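Local coordinates for protein acyl-ACP thioesterase (Bacteroides thetaiotaomicron, PDB 2ESS) that probably hydrolyses fatty acyl-ACP thioesters to release free fatty acids in lipid biosynthesis, using a double hotdog fold, at residues 14-20 against 73-77; 185-189 against 228-232; 204-210 against 239-243. All coordinates share one frame; numbering follows the deposited sequence.

How the contacts relate
The contacts are spread over two hotdog domains sharing one antiparallel sheet. Contact 1 ties two loops of the N-terminal domain together; its centre is about 24 Å from that of contact 2 and about 28 Å from that of contact 3, touching neither. Its Pro17 side chain is about 7 Å from a bound calcium ion. Contacts 2 and 3, in the C-terminal domain, have centres about 12 Å apart and meet where strands 227-234 and 238-247 pair: Val230 O lies 2.8 Å from Ser243 N, a probable hydrogen bond. Contact 3 comes closest to calcium ligands Asp171 and His175 (nearest side-chain atoms of Glu209 and His175 about 3 Å apart); contact 2 lies away from them.

Contact 1 of 3, residues 14-20 against 73-77; sequences VAEPFHV and PYQYE
Ala15 exchanges two backbone hydrogen bonds with segment 73-77. Ala15 N donates to Glu77 O (2.9 Å, 167° at the hydrogen), and Ala15 O accepts from Tyr76 N (2.7 Å), the donor lying in the carbonyl plane. Beside this pair Val14 CA makes a CA-H...O contact with Glu77 O. The Ala15 methyl group faces the same loop, where Ala15 CB packs 3.3 Å from Tyr74 O.

The loop is a type II beta turn from Tyr74 to Glu77 that leads into strand 78-88, while Val14 closes the neighbouring strand 9-14; the contact thus lies where the edge of the N-terminal hotdog sheet passes into loops. Within the turn, Tyr74 N donates to Glu77 OE1 from above the carboxylate plane, and Glu77 OE2 forms a salt bridge with Lys102.

Apolar packing centres on Pro17, whose ring crosses the Tyr76 side chain at about a right angle, with Pro17 CG 3.5 Å from Tyr76 CZ. The same CG also makes a plain van der Waals touch with Tyr76 OH.

Extended, with CG anti to the backbone N (chi1 -171°), Gln75 brings its OE1 beside Pro17 CA (3.5 Å from Gln75 OE1) and Val20 CG2. The polar link is a water that donates to Gln75 OE1 and to Pro17 O, both at 2.7 Å. Ile172 of the second subunit packs on Tyr74 and Gln75.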
loop_
_atom_site.group_PDB
_atom_site.type_symbol
_atom_site.label_atom_id
_atom_site.label_comp_id
_atom_site.label_asym_id
_atom_site.label_seq_id
_atom_site.Cartn_x
_atom_site.Cartn_y
_atom_site.Cartn_z
ATOM N N VAL A 14 -4.948 -12.335 2.395
ATOM C CA VAL A 14 -4.856 -12.226 3.854
ATOM C C VAL A 14 -4.683 -10.746 4.190
ATOM O O VAL A 14 -3.886 -10.063 3.532
ATOM C CB VAL A 14 -3.647 -13.009 4.390
ATOM C CG1 VAL A 14 -3.550 -12.871 5.914
ATOM C CG2 VAL A 14 -3.741 -14.474 3.992
ATOM N N ALA A 15 -5.392 -10.246 5.212
ATOM C CA ALA A 15 -5.241 -8.853 5.667
ATOM C C ALA A 15 -3.889 -8.624 6.417
ATOM O O ALA A 15 -3.714 -9.019 7.563
ATOM C CB ALA A 15 -6.419 -8.457 6.551
ATOM N N GLU A 16 -2.947 -7.963 5.759
ATOM C CA GLU A 16 -1.618 -7.746 6.326
ATOM C C GLU A 16 -1.605 -6.543 7.280
ATOM O O GLU A 16 -2.392 -5.577 7.101
ATOM C CB GLU A 16 -0.592 -7.460 5.205
ATOM C CG GLU A 16 -0.619 -8.397 4.000
ATOM C CD GLU A 16 0.101 -7.798 2.746
ATOM O OE1 GLU A 16 0.742 -6.704 2.856
ATOM O OE2 GLU A 16 -0.000 -8.417 1.649
ATOM N N PRO A 17 -0.669 -6.543 8.259
ATOM C CA PRO A 17 -0.570 -5.507 9.298
ATOM C C PRO A 17 -0.394 -4.081 8.805
ATOM O O PRO A 17 -0.870 -3.126 9.445
ATOM C CB PRO A 17 0.683 -5.939 10.087
ATOM C CG PRO A 17 0.781 -7.384 9.850
ATOM C CD PRO A 17 0.361 -7.585 8.456
ATOM N N PHE A 18 0.275 -3.905 7.676
ATOM C CA PHE A 18 0.465 -2.546 7.147
ATOM C C PHE A 18 -0.675 -2.108 6.260
ATOM O O PHE A 18 -0.642 -1.027 5.692
ATOM C CB PHE A 18 1.841 -2.430 6.449
ATOM C CG PHE A 18 2.998 -2.591 7.389
ATOM C CD1 PHE A 18 3.011 -1.937 8.612
ATOM C CD2 PHE A 18 4.061 -3.404 7.077
ATOM C CE1 PHE A 18 4.052 -2.101 9.488
ATOM C CE2 PHE A 18 5.101 -3.557 7.963
ATOM C CZ PHE A 18 5.090 -2.904 9.162
ATOM N N HIS A 19 -1.686 -2.969 6.138
ATOM C CA HIS A 19 -2.859 -2.721 5.334
ATOM C C HIS A 19 -4.137 -2.582 6.168
ATOM O O HIS A 19 -5.219 -2.578 5.596
ATOM C CB HIS A 19 -3.041 -3.880 4.363
ATOM C CG HIS A 19 -2.031 -3.889 3.258
ATOM N ND1 HIS A 19 -1.885 -4.954 2.394
ATOM C CD2 HIS A 19 -1.126 -2.953 2.870
ATOM C CE1 HIS A 19 -0.933 -4.669 1.520
ATOM N NE2 HIS A 19 -0.460 -3.462 1.786
ATOM N N VAL A 20 -4.004 -2.484 7.488
ATOM C CA VAL A 20 -5.151 -2.268 8.363
ATOM C C VAL A 20 -5.037 -0.975 9.130
ATOM O O VAL A 20 -3.955 -0.424 9.256
ATOM C CB VAL A 20 -5.371 -3.443 9.348
ATOM C CG1 VAL A 20 -5.600 -4.748 8.568
ATOM C CG2 VAL A 20 -4.236 -3.489 10.434
ATOM N N PRO A 73 -12.536 -7.123 6.613
ATOM C CA PRO A 73 -11.656 -8.143 7.216
ATOM C C PRO A 73 -10.724 -7.614 8.321
ATOM O O PRO A 73 -10.268 -6.471 8.242
ATOM C CB PRO A 73 -10.797 -8.587 6.038
ATOM C CG PRO A 73 -11.524 -8.235 4.862
ATOM C CD PRO A 73 -12.369 -7.031 5.166
ATOM N N TYR A 74 -10.420 -8.460 9.293
ATOM C CA TYR A 74 -9.509 -8.133 10.387
ATOM C C TYR A 74 -8.067 -8.583 10.118
ATOM O O TYR A 74 -7.814 -9.527 9.364
ATOM C CB TYR A 74 -10.031 -8.755 11.685
ATOM C CG TYR A 74 -9.305 -8.334 12.939
ATOM C CD1 TYR A 74 -9.653 -7.171 13.604
ATOM C CD2 TYR A 74 -8.281 -9.114 13.471
ATOM C CE1 TYR A 74 -9.005 -6.784 14.777
ATOM C CE2 TYR A 74 -7.607 -8.732 14.643
ATOM C CZ TYR A 74 -7.977 -7.557 15.288
ATOM O OH TYR A 74 -7.352 -7.160 16.438
ATOM N N GLN A 75 -7.118 -7.905 10.760
ATOM C CA GLN A 75 -5.709 -8.199 10.620
ATOM C C GLN A 75 -5.450 -9.697 10.699
ATOM O O GLN A 75 -5.940 -10.361 11.597
ATOM C CB GLN A 75 -4.909 -7.479 11.714
ATOM C CG GLN A 75 -3.432 -7.571 11.512
ATOM C CD GLN A 75 -2.647 -6.816 12.570
ATOM O OE1 GLN A 75 -2.197 -5.708 12.336
ATOM N NE2 GLN A 75 -2.522 -7.401 13.740
ATOM N N TYR A 76 -4.694 -10.201 9.725
ATOM C CA TYR A 76 -4.337 -11.620 9.582
ATOM C C TYR A 76 -5.446 -12.617 9.192
ATOM O O TYR A 76 -5.167 -13.798 9.059
ATOM C CB TYR A 76 -3.611 -12.141 10.812
ATOM C CG TYR A 76 -2.262 -11.535 11.015
ATOM C CD1 TYR A 76 -1.292 -11.574 10.007
ATOM C CD2 TYR A 76 -1.953 -10.925 12.202
ATOM C CE1 TYR A 76 -0.045 -11.020 10.209
ATOM C CE2 TYR A 76 -0.727 -10.368 12.418
ATOM C CZ TYR A 76 0.218 -10.412 11.436
ATOM O OH TYR A 76 1.429 -9.845 11.715
ATOM N N GLU A 77 -6.663 -12.143 8.952
ATOM C CA GLU A 77 -7.722 -13.014 8.479
ATOM C C GLU A 77 -7.617 -13.194 6.981
ATOM O O GLU A 77 -7.245 -12.277 6.255
ATOM C CB GLU A 77 -9.091 -12.432 8.761
ATOM C CG GLU A 77 -9.450 -12.294 10.185
ATOM C CD GLU A 77 -10.921 -11.881 10.373
ATOM O OE1 GLU A 77 -11.559 -11.235 9.450
ATOM O OE2 GLU A 77 -11.427 -12.214 11.465
HETATM O O HOH W 1 -1.321 -3.197 12.102
#

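Contact 2 of 3, residues 185-189 against 228-232; sequences ILDLF and FHVEV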
loop_
_atom_site.group_PDB
_atom_site.type_symbol
_atom_site.label_atom_id
_atom_site.label_comp_id
_atom_site.label_asym_id
_atom_site.label_seq_id
_atom_site.Cartn_x
_atom_site.Cartn_y
_atom_site.Cartn_z
ATOM N N ILE A 185 -8.823 11.336 0.853
ATOM C CA ILE A 185 -10.184 11.712 1.209
ATOM C C ILE A 185 -10.510 11.217 2.618
ATOM O O ILE A 185 -11.044 11.969 3.463
ATOM C CB ILE A 185 -11.200 11.180 0.144
ATOM C CG1 ILE A 185 -11.033 11.963 -1.165
ATOM C CG2 ILE A 185 -12.648 11.301 0.630
ATOM C CD1 ILE A 185 -11.645 11.290 -2.325
ATOM N N LEU A 186 -10.167 9.958 2.867
ATOM C CA LEU A 186 -10.438 9.339 4.171
ATOM C C LEU A 186 -9.629 9.978 5.273
ATOM O O LEU A 186 -10.094 10.007 6.398
ATOM C CB LEU A 186 -10.274 7.826 4.142
ATOM C CG LEU A 186 -11.331 7.172 3.201
ATOM C CD1 LEU A 186 -11.264 5.664 3.268
ATOM C CD2 LEU A 186 -12.772 7.661 3.500
ATOM N N ASP A 187 -8.495 10.611 4.947
ATOM C CA ASP A 187 -7.750 11.412 5.963
ATOM C C ASP A 187 -8.409 12.720 6.365
ATOM O O ASP A 187 -7.963 13.329 7.299
ATOM C CB ASP A 187 -6.301 11.704 5.530
ATOM C CG ASP A 187 -5.393 10.440 5.568
ATOM O OD1 ASP A 187 -5.695 9.522 6.355
ATOM O OD2 ASP A 187 -4.377 10.372 4.823
ATOM N N LEU A 188 -9.465 13.155 5.680
ATOM C CA LEU A 188 -10.190 14.355 6.079
ATOM C C LEU A 188 -11.002 14.164 7.359
ATOM O O LEU A 188 -11.310 15.142 8.018
ATOM C CB LEU A 188 -11.156 14.799 4.963
ATOM C CG LEU A 188 -10.499 15.239 3.657
ATOM C CD1 LEU A 188 -11.532 15.267 2.554
ATOM C CD2 LEU A 188 -9.771 16.615 3.840
ATOM N N PHE A 189 -11.365 12.926 7.724
ATOM C CA PHE A 189 -12.370 12.745 8.780
ATOM C C PHE A 189 -11.754 12.587 10.151
ATOM O O PHE A 189 -10.718 11.963 10.276
ATOM C CB PHE A 189 -13.284 11.579 8.470
ATOM C CG PHE A 189 -14.000 11.759 7.190
ATOM C CD1 PHE A 189 -15.113 12.577 7.129
ATOM C CD2 PHE A 189 -13.503 11.211 6.033
ATOM C CE1 PHE A 189 -15.746 12.787 5.953
ATOM C CE2 PHE A 189 -14.126 11.425 4.834
ATOM C CZ PHE A 189 -15.248 12.208 4.790
ATOM N N PHE A 228 -21.340 12.337 3.863
ATOM C CA PHE A 228 -20.464 13.395 3.434
ATOM C C PHE A 228 -20.231 13.317 1.946
ATOM O O PHE A 228 -19.978 12.257 1.399
ATOM C CB PHE A 228 -19.123 13.282 4.140
ATOM C CG PHE A 228 -19.215 13.341 5.617
ATOM C CD1 PHE A 228 -19.555 12.225 6.349
ATOM C CD2 PHE A 228 -18.965 14.519 6.286
ATOM C CE1 PHE A 228 -19.624 12.293 7.728
ATOM C CE2 PHE A 228 -19.031 14.573 7.660
ATOM C CZ PHE A 228 -19.374 13.458 8.374
ATOM N N HIS A 229 -20.285 14.457 1.278
ATOM C CA HIS A 229 -19.934 14.502 -0.142
ATOM C C HIS A 229 -18.688 15.351 -0.268
ATOM O O HIS A 229 -18.618 16.428 0.301
ATOM C CB HIS A 229 -21.048 15.095 -0.987
ATOM C CG HIS A 229 -22.318 14.309 -0.975
ATOM N ND1 HIS A 229 -23.407 14.657 -1.745
ATOM C CD2 HIS A 229 -22.687 13.202 -0.285
ATOM C CE1 HIS A 229 -24.389 13.802 -1.526
ATOM N NE2 HIS A 229 -23.980 12.911 -0.642
ATOM N N VAL A 230 -17.714 14.848 -1.014
ATOM C CA VAL A 230 -16.402 15.426 -1.111
ATOM C C VAL A 230 -16.085 15.659 -2.599
ATOM O O VAL A 230 -16.414 14.843 -3.478
ATOM C CB VAL A 230 -15.320 14.537 -0.419
ATOM C CG1 VAL A 230 -13.924 15.152 -0.596
ATOM C CG2 VAL A 230 -15.656 14.292 1.071
ATOM N N GLU A 231 -15.487 16.807 -2.866
ATOM C CA GLU A 231 -14.977 17.141 -4.175
ATOM C C GLU A 231 -13.511 17.500 -4.004
ATOM O O GLU A 231 -13.168 18.205 -3.073
ATOM C CB GLU A 231 -15.780 18.319 -4.739
ATOM C CG GLU A 231 -15.570 18.621 -6.182
ATOM C CD GLU A 231 -16.634 19.605 -6.725
ATOM O OE1 GLU A 231 -16.537 20.812 -6.412
ATOM O OE2 GLU A 231 -17.555 19.162 -7.467
ATOM N N VAL A 232 -12.655 16.940 -4.865
ATOM C CA VAL A 232 -11.249 17.282 -4.937
ATOM C C VAL A 232 -11.023 18.091 -6.221
ATOM O O VAL A 232 -11.454 17.686 -7.302
ATOM C CB VAL A 232 -10.312 16.043 -4.938
ATOM C CG1 VAL A 232 -8.843 16.482 -4.807
ATOM C CG2 VAL A 232 -10.663 15.067 -3.801
#
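The C-terminal hotdog domain packs its helix 178-186 against the antiparallel sheet, and in this contact Ile185 of that helix and the type I beta turn Leu186-Phe189 lie on strand 227-234. Phe228, Val230 and Val232, every second residue of the strand, point toward segment 185-189. Phe189 and Phe228 form a T-shaped pair, the edge of Phe189 against the face of Phe228, with centroids 5.0 Å apart and planes at 70°. The touching atom is Phe189 CE1, 3.5 Å from Phe228 CG and displaced toward the rim of the ring. A second edge-to-face partner of Phe189 is Phe247, on strand 238-247.

Val230 takes the middle position. Val230 CG1, anti to the backbone N (chi1 177°), meets Leu188 CD1 tip to tip at 4.0 Å and also approaches Ile185 CG2, while Val230 CG2 faces Phe189 CZ at 4.3 Å. Further along the strand, Val232 CG2 lies 4.1 Å from Ile185 CG1. Ile185 continues onto Ser243 on the neighbouring strand 238-247 and Met204 on strand 199-206 beyond it, and Leu188 onto Phe218 of strand 215-224. Such an apolar seam between helix and sheet is characteristic of the hotdog fold, in which a curved antiparallel sheet wraps around a central helix.

Contact 3 of 3, residues 204-210 against 239-243; sequences MAYVAES and VVCRS
Val240 O accepts two backbone hydrogen bonds from segment 204-210, from Val207 N at 2.8 Å and Ala208 N at 3.1 Å, both donors lying on the same face of its carbonyl plane. Next along, Ala205 and Arg242 form a hydrogen-bonded antiparallel pair, Ala205 N giving to Arg242 O at 2.7 Å and Arg242 N returning a bond to Ala205 O.

Side chains line both faces of the strand pair. Met204, a selenomethionine, folds back through bends at chi2 (-65°) and chi3 (-50°) to bring Met204 CE 3.6 Å from Cys241 SG, while its SE rests on Ser243 CB. Val207 and Arg242 meet on the other face: Val207 CG2 lies over one face of the guanidinium, 3.7 Å from Arg242 NH2. In the loop after strand 199-206, Ser210 OG touches Val240 CG1 at 3.3 Å.

Second-shell residues hold several of these groups. Ser210 OG is hydrogen-bonded to Tyr181 OH and Ser243 OG to Glu203 O, while Tyr181 of helix 178-186 also packs on Val240 and Cys241. Glu209 touches His175, a calcium ligand together with Asp171. On its other side strand 238-247 pairs with strand 227-234, where Val240 and Cys241 both face Val232: a classic beta bulge within the antiparallel sheet of the C-terminal hotdog domain.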
loop_
_atom_site.group_PDB
_atom_site.type_symbol
_atom_site.label_atom_id
_atom_site.label_comp_id
_atom_site.label_asym_id
_atom_site.label_seq_id
_atom_site.Cartn_x
_atom_site.Cartn_y
_atom_site.Cartn_z
HETATM N N MSE A 204 -16.513 6.648 -5.258
HETATM C CA MSE A 204 -15.534 7.486 -5.942
HETATM C C MSE A 204 -16.060 7.722 -7.346
HETATM O O MSE A 204 -16.616 6.789 -7.991
HETATM C CB MSE A 204 -14.217 6.758 -6.090
HETATM C CG MSE A 204 -13.496 6.546 -4.783
HETATM SE SE MSE A 204 -12.957 8.344 -4.040
HETATM C CE MSE A 204 -12.041 9.282 -5.553
ATOM N N ALA A 205 -15.895 8.962 -7.803
ATOM C CA ALA A 205 -16.081 9.326 -9.216
ATOM C C ALA A 205 -14.794 9.966 -9.709
ATOM O O ALA A 205 -14.328 10.945 -9.145
ATOM C CB ALA A 205 -17.248 10.301 -9.380
ATOM N N TYR A 206 -14.244 9.444 -10.790
ATOM C CA TYR A 206 -12.911 9.877 -11.249
ATOM C C TYR A 206 -13.174 10.744 -12.441
ATOM O O TYR A 206 -13.653 10.279 -13.477
ATOM C CB TYR A 206 -12.022 8.676 -11.597
ATOM C CG TYR A 206 -11.657 7.881 -10.376
ATOM C CD1 TYR A 206 -10.650 8.341 -9.508
ATOM C CD2 TYR A 206 -12.328 6.723 -10.046
ATOM C CE1 TYR A 206 -10.328 7.656 -8.342
ATOM C CE2 TYR A 206 -11.990 6.024 -8.881
ATOM C CZ TYR A 206 -10.991 6.484 -8.056
ATOM O OH TYR A 206 -10.684 5.786 -6.910
ATOM N N VAL A 207 -12.907 12.026 -12.276
ATOM C CA VAL A 207 -13.304 13.022 -13.259
ATOM C C VAL A 207 -12.168 13.436 -14.207
ATOM O O VAL A 207 -12.385 13.618 -15.392
ATOM C CB VAL A 207 -13.916 14.241 -12.547
ATOM C CG1 VAL A 207 -14.414 15.284 -13.567
ATOM C CG2 VAL A 207 -15.030 13.763 -11.599
ATOM N N ALA A 208 -10.976 13.621 -13.669
ATOM C CA ALA A 208 -9.857 14.160 -14.412
ATOM C C ALA A 208 -8.591 13.802 -13.660
ATOM O O ALA A 208 -8.654 13.310 -12.519
ATOM C CB ALA A 208 -9.974 15.634 -14.564
ATOM N N GLU A 209 -7.451 14.056 -14.291
ATOM C CA GLU A 209 -6.160 13.617 -13.787
ATOM C C GLU A 209 -5.446 14.738 -13.082
ATOM O O GLU A 209 -5.622 15.894 -13.423
ATOM C CB GLU A 209 -5.268 13.091 -14.926
ATOM C CG GLU A 209 -5.842 11.945 -15.694
ATOM C CD GLU A 209 -5.951 10.614 -14.904
ATOM O OE1 GLU A 209 -5.720 10.588 -13.671
ATOM O OE2 GLU A 209 -6.277 9.573 -15.532
ATOM N N SER A 210 -4.641 14.357 -12.089
ATOM C CA SER A 210 -3.718 15.246 -11.384
ATOM C C SER A 210 -2.309 14.713 -11.570
ATOM O O SER A 210 -2.109 13.503 -11.699
ATOM C CB SER A 210 -4.010 15.259 -9.881
ATOM O OG SER A 210 -5.290 15.788 -9.659
ATOM N N VAL A 239 -12.226 20.142 -11.196
ATOM C CA VAL A 239 -12.557 18.956 -10.420
ATOM C C VAL A 239 -11.824 17.734 -10.947
ATOM O O VAL A 239 -11.890 17.430 -12.143
ATOM C CB VAL A 239 -14.059 18.691 -10.374
ATOM C CG1 VAL A 239 -14.351 17.374 -9.681
ATOM C CG2 VAL A 239 -14.775 19.846 -9.653
ATOM N N VAL A 240 -11.119 17.034 -10.057
ATOM C CA VAL A 240 -10.478 15.771 -10.437
ATOM C C VAL A 240 -11.215 14.526 -9.938
ATOM O O VAL A 240 -11.181 13.486 -10.601
ATOM C CB VAL A 240 -8.968 15.718 -10.053
ATOM C CG1 VAL A 240 -8.230 16.829 -10.843
ATOM C CG2 VAL A 240 -8.754 15.845 -8.528
ATOM N N CYS A 241 -11.847 14.603 -8.775
ATOM C CA CYS A 241 -12.722 13.508 -8.360
ATOM C C CYS A 241 -13.747 13.983 -7.368
ATOM O O CYS A 241 -13.619 15.064 -6.812
ATOM C CB CYS A 241 -11.934 12.329 -7.832
ATOM S SG CYS A 241 -10.954 12.631 -6.423
ATOM N N ARG A 242 -14.773 13.156 -7.173
ATOM C CA ARG A 242 -15.800 13.348 -6.172
ATOM C C ARG A 242 -15.969 12.022 -5.456
ATOM O O ARG A 242 -15.625 10.940 -6.010
ATOM C CB ARG A 242 -17.131 13.820 -6.796
ATOM C CG ARG A 242 -17.057 15.237 -7.322
ATOM C CD ARG A 242 -18.377 15.782 -7.879
ATOM N NE ARG A 242 -18.467 15.329 -9.233
ATOM C CZ ARG A 242 -18.228 16.058 -10.310
ATOM N NH1 ARG A 242 -17.931 17.353 -10.252
ATOM N NH2 ARG A 242 -18.314 15.450 -11.471
ATOM N N SER A 243 -16.493 12.119 -4.233
ATOM C CA SER A 243 -16.648 10.989 -3.355
ATOM C C SER A 243 -17.856 11.166 -2.466
ATOM O O SER A 243 -18.278 12.285 -2.153
ATOM C CB SER A 243 -15.371 10.796 -2.521
ATOM O OG SER A 243 -15.490 9.731 -1.596
#